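Local coordinates for aldehyde dehydrogenase (Staphylococcus aureus, PDB 6K10) that oxidises the aldehyde 4,4'-diaponeurosporen-4-al to 4,4'-diaponeurosporenoic acid with NAD+ in the biosynthesis of the carotenoid staphyloxanthin, at the interface of chains A and B. Numbering follows the deposited sequence. Chains: chain A/B, Aldehyde dehydrogenase.

The interface of chains A and B. Residues chain A 238, 397, 399, 402; chain B 438, 440-441.
B:Ile438 and B:Lys440 run alongside A:Ile397 and join strand 432-439 of chain B and its continuation to strand 394-397 of chain A. Such a strand added beside one of the partner subunit is typical of aldehyde dehydrogenase dimers and probably helps hold this two-fold pair together. The backbone N of A:Ile397 gives a short, nearly straight hydrogen bond to B:Ile438 O (2.7 Å, 173° at H), and B:Lys440 N returns one to A:Ile397 O at 3.2 Å. Next to this tight backbone pairing the B:Ile438 side chain, its CG1 set between backbone N and carbonyl carbon (chi1 59°), reaches with the tip CD1 to A:Met402 CB at 3.8 Å. The packed part continues where the A:Arg238 chain, extended from CG to NE, crosses B:Lys440 at an angle, with the lysine CE over the centre of one guanidinium face, 3.7 Å above its plane. A:Arg238 NH2 donates in that plane to B:Ser441 O at 3.0 Å; the bonds from NH1 are weak. Only the lysine end is looser. B:Lys440 bends at chi3 (81°), which turns its end towards A:Asp399. The resulting salt bridge is long, B:Lys440 NZ to A:Asp399 OD2, 3.5 Å, and this carboxylate may offset any repulsion between the lysine and arginine, if both are charged. A water bridges the same pair from the other carboxylate oxygen: it lies 3.2 Å from B:Lys440 NZ and 2.7 Å from A:Asp399 OD1.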
ATOM      1  N   ARG A 238     -25.293  21.280  -5.581  1.00 20.02           N
ATOM      2  CA  ARG A 238     -24.390  20.211  -5.167  1.00 21.31           C
ATOM      3  C   ARG A 238     -23.027  20.754  -4.744  1.00 21.15           C
ATOM      4  O   ARG A 238     -22.368  20.174  -3.874  1.00 21.39           O
ATOM      5  CB  ARG A 238     -24.273  19.180  -6.292  1.00 19.43           C
ATOM      6  CG  ARG A 238     -25.626  18.551  -6.613  1.00 18.91           C
ATOM      7  CD  ARG A 238     -25.628  17.635  -7.827  1.00 20.02           C
ATOM      8  NE  ARG A 238     -26.968  17.081  -8.016  1.00 20.30           N
ATOM      9  CZ  ARG A 238     -27.333  16.275  -9.009  1.00 21.54           C
ATOM     10  NH1 ARG A 238     -26.461  15.914  -9.941  1.00 21.90           N
ATOM     11  NH2 ARG A 238     -28.584  15.837  -9.068  1.00 22.07           N
ATOM     12  N   ILE A 397     -18.527  13.411 -10.974  1.00 22.11           N
ATOM     13  CA  ILE A 397     -19.061  14.124 -12.125  1.00 22.44           C
ATOM     14  C   ILE A 397     -20.476  14.555 -11.768  1.00 23.21           C
ATOM     15  O   ILE A 397     -21.323  13.714 -11.440  1.00 24.04           O
ATOM     16  CB  ILE A 397     -19.049  13.251 -13.390  1.00 18.64           C
ATOM     17  CG1 ILE A 397     -17.664  12.637 -13.619  1.00 22.67           C
ATOM     18  CG2 ILE A 397     -19.473  14.066 -14.605  1.00 20.83           C
ATOM     19  CD1 ILE A 397     -16.517  13.623 -13.514  1.00 28.06           C
ATOM     20  N   ASP A 399     -21.493  16.178  -9.148  1.00 21.31           N
ATOM     21  CA  ASP A 399     -21.765  16.106  -7.717  1.00 18.45           C
ATOM     22  C   ASP A 399     -20.500  16.524  -6.981  1.00 22.22           C
ATOM     23  O   ASP A 399     -19.443  16.709  -7.588  1.00 21.98           O
ATOM     24  CB  ASP A 399     -22.206  14.701  -7.288  1.00 19.89           C
ATOM     25  CG  ASP A 399     -23.115  14.717  -6.070  1.00 23.00           C
ATOM     26  OD1 ASP A 399     -23.388  15.814  -5.536  1.00 21.16           O
ATOM     27  OD2 ASP A 399     -23.545  13.626  -5.637  1.00 25.05           O
ATOM     28  N   MET A 402     -20.026  13.287  -2.285  1.00 22.10           N
ATOM     29  CA  MET A 402     -20.750  12.037  -2.060  1.00 22.40           C
ATOM     30  C   MET A 402     -19.993  10.785  -2.496  1.00 22.18           C
ATOM     31  O   MET A 402     -20.454   9.679  -2.188  1.00 21.87           O
ATOM     32  CB  MET A 402     -22.110  12.075  -2.763  1.00 25.32           C
ATOM     33  CG  MET A 402     -23.092  13.071  -2.165  1.00 27.45           C
ATOM     34  SD  MET A 402     -23.213  12.945  -0.366  1.00 31.23           S
ATOM     35  CE  MET A 402     -24.151  11.430  -0.177  1.00 30.08           C
TER
ATOM     36  N   ILE B 438     -17.818   9.141  -8.905  1.00 21.12           N
ATOM     37  CA  ILE B 438     -19.239   8.906  -9.091  1.00 21.62           C
ATOM     38  C   ILE B 438     -19.755   9.828 -10.184  1.00 23.34           C
ATOM     39  O   ILE B 438     -19.104  10.797 -10.584  1.00 21.85           O
ATOM     40  CB  ILE B 438     -20.045   9.112  -7.793  1.00 18.63           C
ATOM     41  CG1 ILE B 438     -19.853  10.534  -7.267  1.00 22.07           C
ATOM     42  CG2 ILE B 438     -19.647   8.092  -6.748  1.00 18.45           C
ATOM     43  CD1 ILE B 438     -20.841  10.934  -6.195  1.00 24.90           C
ATOM     44  N   LYS B 440     -23.716  11.602 -10.990  1.00 20.14           N
ATOM     45  CA  LYS B 440     -25.124  11.749 -10.642  1.00 21.21           C
ATOM     46  C   LYS B 440     -25.772  12.699 -11.634  1.00 25.11           C
ATOM     47  O   LYS B 440     -25.335  13.845 -11.778  1.00 23.02           O
ATOM     48  CB  LYS B 440     -25.313  12.249  -9.206  1.00 20.79           C
ATOM     49  CG  LYS B 440     -26.767  12.198  -8.757  1.00 27.72           C
ATOM     50  CD  LYS B 440     -26.906  12.125  -7.245  1.00 30.86           C
ATOM     51  CE  LYS B 440     -26.759  13.488  -6.596  1.00 32.90           C
ATOM     52  NZ  LYS B 440     -26.955  13.409  -5.122  1.00 30.14           N
ATOM     53  N   SER B 441     -26.810  12.215 -12.313  1.00 22.83           N
ATOM     54  CA  SER B 441     -27.480  13.005 -13.336  1.00 24.11           C
ATOM     55  C   SER B 441     -28.034  14.299 -12.754  1.00 19.75           C
ATOM     56  O   SER B 441     -28.607  14.313 -11.661  1.00 23.56           O
ATOM     57  CB  SER B 441     -28.609  12.191 -13.971  1.00 25.18           C
ATOM     58  OG  SER B 441     -29.433  13.009 -14.783  1.00 27.39           O
TER
HETATM   59  O   HOH W   1     -25.542  16.069  -3.919  1.00 29.30           O